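Local coordinates for protein succinate dehydrogenase subunit B (Mycolicibacterium smegmatis MC2 51, PDB 6LUM) that probably relays electrons from succinate oxidation through its three iron-sulfur clusters, as the iron-sulfur subunit of a membrane-anchored, trimeric succinate dehydrogenase, at residues S45-P49 with Y62-D68; K144-V148 with R204-R210. The contacts are given in a common frame with arbitrary orientation. Numbering follows the deposited sequence.

Contact 1. Residues S45-P49 with Y62-D68; sequences SFRVP and YVKWYLD
Residues 45-47 are extended, on strand 42-47, and Val48 and Pro49 carry the chain on in an extended conformation. Residues 62-67 lie on helix 56-67, with a wider pi-type turn at 63-67, Asp68 N donating to Val63 O at 2.8 Å; they cross the strand at 81° with 10.0 Å between the axes of these short segments. The CA atoms of Val48 and Val63 approach to 7.1 Å. Phe46 and Val48 point toward the helix, Arg47 away. Phe46 (chi1 m, chi2 97°) offers one ring face to Val63, whose CG1 stands 4.1 Å from the Phe46 ring centroid, almost on the normal: a CH-pi contact. Val48 CG1 nests among Val63 CG2 (3.5 Å), Leu67 CD1 (3.7 Å) and Tyr62 CD1 (3.8 Å). Pro49 CD sits over one face of the Tyr62 ring (chi1 t), 3.8 Å from its centroid, a second CH-pi contact. At the other end Phe46 CZ meets Asp68 OD2 edge-on at 3.3 Å; that carboxylate is salt-bridged to Arg32 of strand 27-32. This is helix-on-sheet packing at the edge strand, within this chain, of the 2Fe-2S domain, whose helix on a mixed sheet is as in the beta-grasp fold of plant-type ferredoxins. Between the two segments, apolar and CH-pi contacts hold the helix against the strand, and the charge of Asp68 is met by the neighbouring strand.

Contact 2. Residues K144-V148 with R204-R210; sequences KPFLV and RFIFDSR
Leu147 overlaps the side of the Phe205 ring and presses CD1 against the carboxylate of Asp208. With chi1 at -149°, between wells, and chi2 p, it sets CD1 4.1 Å from Phe205 CD1 and 3.2 Å from Asp208 OD2, while its CD2 lies 3.4 Å from Arg210 O. Segment 144-148 has no regular structure: Pro145 (phi/psi -84/47) centres an inverse gamma turn, closed by a weak bond from Phe146 N to Lys144 O (2.9 Å), after which residues 146-148 run extended. Segment 204-210 starts as the last turn of helix 196-206, and Phe207 is the first residue to leave helical angles. The backbones come nearest at Pro145 and Phe205, 6.9 Å between CA atoms. Phe205 (chi1 m, chi2 -76°) points toward the loop and lies along its backbone, with Phe146 N over one face, Phe205 CZ 3.1 Å from Pro145 O and Phe205 CE2 4.0 Å from Pro145 CB. Beside the Phe205 ring, Asp208 (chi1 t) bridges two arginines: its OD2 is 3.3 Å from Arg204 NH1 and, in a long, purely electrostatic pairing, 3.7 Å from Arg210 NH1. Leu147 CD1 and CD2 meet the edges of the Arg204 and Arg210 guanidiniums respectively. Arg204 NH2 also donates to Gly101 O of subunit A, and Leu147 O accepts from Lys153 NZ of that subunit. The arrangement is a loop packed on a helix C-terminus beside a buried salt-bridge network, in the 4Fe-4S dicluster region of the subunit, with the Arg204 side chain about 10 Å from the bound 4Fe-4S cluster, at the interface with subunit A.

Overall arrangement
From the N terminus the chain lays down strand 27-32 and its antiparallel partner 42-47, then enters helix 56-67; contact 1 closes this short connection, with 12 residues between its segments. The path passes Cys77 and Cys82 of the 2Fe-2S pocket, strands 88-89 and 92-93, Cys97 and strand 114-118 before helix 134-140. Contact 2 opens in the loop after that helix and closes a longer excursion of 55 residues, containing Cys174, Cys177 and Cys180 of the 4Fe-4S pocket. The contacts, in series and neither nested nor crossed, have centres 45 Å apart on opposite sides of the chain's centre: one in the 2Fe-2S domain, the other joining that loop to the C-terminal end of dicluster-domain helix 196-206.

Contact 1. Residues S45-P49 with Y62-D68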
loop_
_atom_site.group_PDB
_atom_site.type_symbol
_atom_site.label_atom_id
_atom_site.label_comp_id
_atom_site.label_asym_id
_atom_site.label_seq_id
_atom_site.Cartn_x
_atom_site.Cartn_y
_atom_site.Cartn_z
ATOM N N SER J 45 -20.392 -17.061 47.427
ATOM C CA SER J 45 -20.908 -15.950 48.210
ATOM C C SER J 45 -20.001 -15.680 49.396
ATOM O O SER J 45 -19.683 -16.597 50.158
ATOM C CB SER J 45 -22.328 -16.231 48.687
ATOM O OG SER J 45 -22.792 -15.199 49.533
ATOM N N PHE J 46 -19.609 -14.419 49.550
ATOM C CA PHE J 46 -18.768 -13.949 50.639
ATOM C C PHE J 46 -19.519 -12.908 51.452
ATOM O O PHE J 46 -20.399 -12.222 50.937
ATOM C CB PHE J 46 -17.485 -13.328 50.119
ATOM C CG PHE J 46 -16.664 -14.244 49.279
ATOM C CD1 PHE J 46 -16.745 -14.200 47.907
ATOM C CD2 PHE J 46 -15.795 -15.139 49.859
ATOM C CE1 PHE J 46 -15.984 -15.034 47.135
ATOM C CE2 PHE J 46 -15.034 -15.971 49.087
ATOM C CZ PHE J 46 -15.130 -15.916 47.725
ATOM N N ARG J 47 -19.149 -12.769 52.716
ATOM C CA ARG J 47 -19.748 -11.771 53.590
ATOM C C ARG J 47 -18.662 -10.848 54.111
ATOM O O ARG J 47 -17.779 -11.285 54.854
ATOM C CB ARG J 47 -20.492 -12.422 54.751
ATOM C CG ARG J 47 -20.947 -11.433 55.798
ATOM C CD ARG J 47 -21.854 -12.095 56.802
ATOM N NE ARG J 47 -22.903 -12.852 56.132
ATOM C CZ ARG J 47 -24.070 -12.337 55.768
ATOM N NH1 ARG J 47 -24.971 -13.094 55.159
ATOM N NH2 ARG J 47 -24.337 -11.065 56.020
ATOM N N VAL J 48 -18.734 -9.577 53.735
ATOM C CA VAL J 48 -17.693 -8.609 54.059
ATOM C C VAL J 48 -18.331 -7.377 54.683
ATOM O O VAL J 48 -19.494 -7.075 54.394
ATOM C CB VAL J 48 -16.893 -8.235 52.807
ATOM C CG1 VAL J 48 -16.250 -9.453 52.225
ATOM C CG2 VAL J 48 -17.796 -7.605 51.791
ATOM N N PRO J 49 -17.626 -6.637 55.533
ATOM C CA PRO J 49 -18.208 -5.422 56.102
ATOM C C PRO J 49 -18.088 -4.252 55.146
ATOM O O PRO J 49 -17.113 -4.130 54.403
ATOM C CB PRO J 49 -17.369 -5.193 57.361
ATOM C CG PRO J 49 -16.068 -5.747 57.009
ATOM C CD PRO J 49 -16.320 -6.936 56.132
ATOM N N TYR J 62 -10.853 -6.591 50.449
ATOM C CA TYR J 62 -11.100 -7.343 51.675
ATOM C C TYR J 62 -11.203 -8.834 51.389
ATOM O O TYR J 62 -10.570 -9.652 52.063
ATOM C CB TYR J 62 -12.374 -6.841 52.346
ATOM C CG TYR J 62 -12.617 -7.376 53.732
ATOM C CD1 TYR J 62 -12.986 -8.694 53.938
ATOM C CD2 TYR J 62 -12.506 -6.554 54.834
ATOM C CE1 TYR J 62 -13.218 -9.177 55.196
ATOM C CE2 TYR J 62 -12.738 -7.030 56.098
ATOM C CZ TYR J 62 -13.093 -8.341 56.272
ATOM O OH TYR J 62 -13.325 -8.816 57.536
ATOM N N VAL J 63 -12.005 -9.206 50.395
ATOM C CA VAL J 63 -12.165 -10.622 50.070
ATOM C C VAL J 63 -10.822 -11.246 49.718
ATOM O O VAL J 63 -10.457 -12.305 50.235
ATOM C CB VAL J 63 -13.171 -10.811 48.925
ATOM C CG1 VAL J 63 -13.007 -12.171 48.334
ATOM C CG2 VAL J 63 -14.565 -10.641 49.422
ATOM N N LYS J 64 -10.068 -10.600 48.831
ATOM C CA LYS J 64 -8.839 -11.203 48.331
ATOM C C LYS J 64 -7.775 -11.281 49.412
ATOM O O LYS J 64 -7.002 -12.243 49.461
ATOM C CB LYS J 64 -8.321 -10.416 47.139
ATOM C CG LYS J 64 -7.038 -10.949 46.583
ATOM C CD LYS J 64 -6.654 -10.228 45.323
ATOM C CE LYS J 64 -5.415 -10.837 44.732
ATOM N NZ LYS J 64 -5.408 -12.294 44.971
ATOM N N TRP J 65 -7.711 -10.287 50.288
ATOM C CA TRP J 65 -6.685 -10.305 51.317
ATOM C C TRP J 65 -7.023 -11.303 52.410
ATOM O O TRP J 65 -6.215 -12.182 52.725
ATOM C CB TRP J 65 -6.498 -8.908 51.905
ATOM C CG TRP J 65 -5.949 -7.928 50.935
ATOM C CD1 TRP J 65 -5.362 -8.202 49.742
ATOM C CD2 TRP J 65 -5.938 -6.511 51.068
ATOM N NE1 TRP J 65 -4.986 -7.045 49.122
ATOM C CE2 TRP J 65 -5.332 -5.989 49.917
ATOM C CE3 TRP J 65 -6.387 -5.630 52.048
ATOM C CZ2 TRP J 65 -5.164 -4.634 49.721
ATOM C CZ3 TRP J 65 -6.218 -4.288 51.852
ATOM C CH2 TRP J 65 -5.611 -3.799 50.701
ATOM N N TYR J 66 -8.218 -11.206 52.989
ATOM C CA TYR J 66 -8.493 -11.974 54.194
ATOM C C TYR J 66 -9.176 -13.311 53.909
ATOM O O TYR J 66 -8.617 -14.368 54.213
ATOM C CB TYR J 66 -9.311 -11.115 55.154
ATOM C CG TYR J 66 -8.613 -9.820 55.455
ATOM C CD1 TYR J 66 -8.996 -8.648 54.843
ATOM C CD2 TYR J 66 -7.548 -9.776 56.326
ATOM C CE1 TYR J 66 -8.354 -7.466 55.104
ATOM C CE2 TYR J 66 -6.896 -8.599 56.595
ATOM C CZ TYR J 66 -7.304 -7.447 55.980
ATOM O OH TYR J 66 -6.659 -6.263 56.242
ATOM N N LEU J 67 -10.366 -13.292 53.315
ATOM C CA LEU J 67 -11.134 -14.529 53.211
ATOM C C LEU J 67 -10.574 -15.454 52.139
ATOM O O LEU J 67 -10.102 -16.554 52.436
ATOM C CB LEU J 67 -12.600 -14.213 52.917
ATOM C CG LEU J 67 -13.207 -13.031 53.656
ATOM C CD1 LEU J 67 -14.508 -12.645 53.015
ATOM C CD2 LEU J 67 -13.416 -13.367 55.105
ATOM N N ASP J 68 -10.627 -15.024 50.886
ATOM C CA ASP J 68 -10.126 -15.794 49.756
ATOM C C ASP J 68 -8.691 -15.408 49.447
ATOM O O ASP J 68 -7.942 -15.017 50.345
ATOM C CB ASP J 68 -11.004 -15.635 48.520
ATOM C CG ASP J 68 -11.094 -16.917 47.724
ATOM O OD1 ASP J 68 -10.109 -17.676 47.731
ATOM O OD2 ASP J 68 -12.143 -17.179 47.105
#

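Contact 2. Residues K144-V148 with R204-R210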
loop_
_atom_site.group_PDB
_atom_site.type_symbol
_atom_site.label_atom_id
_atom_site.label_comp_id
_atom_site.label_asym_id
_atom_site.label_seq_id
_atom_site.Cartn_x
_atom_site.Cartn_y
_atom_site.Cartn_z
ATOM N N LYS J 144 -6.583 1.896 12.518
ATOM C CA LYS J 144 -5.390 2.724 12.415
ATOM C C LYS J 144 -5.495 3.927 13.337
ATOM O O LYS J 144 -5.652 5.058 12.868
ATOM C CB LYS J 144 -5.171 3.184 10.980
ATOM C CG LYS J 144 -4.779 2.078 10.028
ATOM C CD LYS J 144 -4.190 2.663 8.768
ATOM C CE LYS J 144 -4.902 3.944 8.383
ATOM N NZ LYS J 144 -4.011 4.866 7.639
ATOM N N PRO J 145 -5.406 3.730 14.632
ATOM C CA PRO J 145 -5.631 4.809 15.598
ATOM C C PRO J 145 -4.407 5.676 15.852
ATOM O O PRO J 145 -4.064 5.971 16.991
ATOM C CB PRO J 145 -6.031 4.041 16.859
ATOM C CG PRO J 145 -5.222 2.826 16.767
ATOM C CD PRO J 145 -5.124 2.460 15.317
ATOM N N PHE J 146 -3.744 6.095 14.781
ATOM C CA PHE J 146 -2.580 6.956 14.895
ATOM C C PHE J 146 -2.630 8.006 13.803
ATOM O O PHE J 146 -3.283 7.831 12.777
ATOM C CB PHE J 146 -1.282 6.165 14.808
ATOM C CG PHE J 146 -1.305 5.076 13.791
ATOM C CD1 PHE J 146 -1.103 5.353 12.461
ATOM C CD2 PHE J 146 -1.508 3.772 14.166
ATOM C CE1 PHE J 146 -1.112 4.355 11.533
ATOM C CE2 PHE J 146 -1.521 2.772 13.236
ATOM C CZ PHE J 146 -1.323 3.064 11.921
ATOM N N LEU J 147 -1.930 9.105 14.035
ATOM C CA LEU J 147 -1.931 10.202 13.080
ATOM C C LEU J 147 -1.054 9.842 11.891
ATOM O O LEU J 147 0.154 9.647 12.043
ATOM C CB LEU J 147 -1.424 11.476 13.740
ATOM C CG LEU J 147 -2.005 12.778 13.213
ATOM C CD1 LEU J 147 -3.328 13.036 13.882
ATOM C CD2 LEU J 147 -1.059 13.920 13.444
ATOM N N VAL J 148 -1.656 9.745 10.716
ATOM C CA VAL J 148 -0.915 9.535 9.482
ATOM C C VAL J 148 -0.716 10.886 8.818
ATOM O O VAL J 148 -1.668 11.658 8.671
ATOM C CB VAL J 148 -1.655 8.564 8.554
ATOM C CG1 VAL J 148 -0.902 8.406 7.262
ATOM C CG2 VAL J 148 -1.824 7.224 9.227
ATOM N N ARG J 204 -12.180 10.095 16.661
ATOM C CA ARG J 204 -11.161 11.030 17.130
ATOM C C ARG J 204 -10.201 11.431 16.016
ATOM O O ARG J 204 -9.759 12.579 15.953
ATOM C CB ARG J 204 -10.396 10.403 18.296
ATOM C CG ARG J 204 -9.449 11.334 19.009
ATOM C CD ARG J 204 -8.087 11.304 18.366
ATOM N NE ARG J 204 -7.156 12.232 18.977
ATOM C CZ ARG J 204 -6.092 12.708 18.351
ATOM N NH1 ARG J 204 -5.864 12.376 17.102
ATOM N NH2 ARG J 204 -5.282 13.548 18.958
ATOM N N PHE J 205 -9.850 10.495 15.138
ATOM C CA PHE J 205 -8.873 10.746 14.087
ATOM C C PHE J 205 -9.502 11.143 12.767
ATOM O O PHE J 205 -8.845 11.782 11.944
ATOM C CB PHE J 205 -8.017 9.509 13.846
ATOM C CG PHE J 205 -7.025 9.260 14.912
ATOM C CD1 PHE J 205 -5.883 10.016 14.992
ATOM C CD2 PHE J 205 -7.230 8.272 15.839
ATOM C CE1 PHE J 205 -4.973 9.789 15.974
ATOM C CE2 PHE J 205 -6.326 8.055 16.825
ATOM C CZ PHE J 205 -5.197 8.812 16.889
ATOM N N ILE J 206 -10.742 10.745 12.526
ATOM C CA ILE J 206 -11.425 11.163 11.315
ATOM C C ILE J 206 -11.759 12.641 11.389
ATOM O O ILE J 206 -11.668 13.360 10.390
ATOM C CB ILE J 206 -12.675 10.298 11.094
ATOM C CG1 ILE J 206 -12.274 8.934 10.552
ATOM C CG2 ILE J 206 -13.626 10.967 10.161
ATOM C CD1 ILE J 206 -13.325 7.903 10.713
ATOM N N PHE J 207 -12.120 13.132 12.570
ATOM C CA PHE J 207 -12.469 14.537 12.704
ATOM C C PHE J 207 -11.317 15.374 13.237
ATOM O O PHE J 207 -11.537 16.388 13.899
ATOM C CB PHE J 207 -13.715 14.680 13.567
ATOM C CG PHE J 207 -14.956 14.226 12.871
ATOM C CD1 PHE J 207 -15.251 12.887 12.755
ATOM C CD2 PHE J 207 -15.802 15.130 12.287
ATOM C CE1 PHE J 207 -16.370 12.471 12.102
ATOM C CE2 PHE J 207 -16.921 14.710 11.636
ATOM C CZ PHE J 207 -17.202 13.383 11.546
ATOM N N ASP J 208 -10.088 14.974 12.929
ATOM C CA ASP J 208 -8.877 15.713 13.264
ATOM C C ASP J 208 -8.346 16.368 11.999
ATOM O O ASP J 208 -8.102 15.685 11.002
ATOM C CB ASP J 208 -7.825 14.784 13.861
ATOM C CG ASP J 208 -6.725 15.528 14.560
ATOM O OD1 ASP J 208 -6.852 16.751 14.720
ATOM O OD2 ASP J 208 -5.731 14.895 14.957
ATOM N N SER J 209 -8.159 17.688 12.043
ATOM C CA SER J 209 -7.765 18.423 10.847
ATOM C C SER J 209 -6.413 17.968 10.323
ATOM O O SER J 209 -6.231 17.816 9.111
ATOM C CB SER J 209 -7.734 19.914 11.139
ATOM O OG SER J 209 -8.921 20.302 11.784
ATOM N N ARG J 210 -5.452 17.755 11.211
ATOM C CA ARG J 210 -4.096 17.430 10.784
ATOM C C ARG J 210 -3.912 15.940 10.553
ATOM O O ARG J 210 -2.984 15.329 11.064
ATOM C CB ARG J 210 -3.092 17.949 11.802
ATOM C CG ARG J 210 -3.574 17.976 13.222
ATOM C CD ARG J 210 -2.424 18.324 14.124
ATOM N NE ARG J 210 -2.818 18.500 15.512
ATOM C CZ ARG J 210 -2.854 17.524 16.411
ATOM N NH1 ARG J 210 -2.528 16.292 16.067
ATOM N NH2 ARG J 210 -3.224 17.782 17.652
#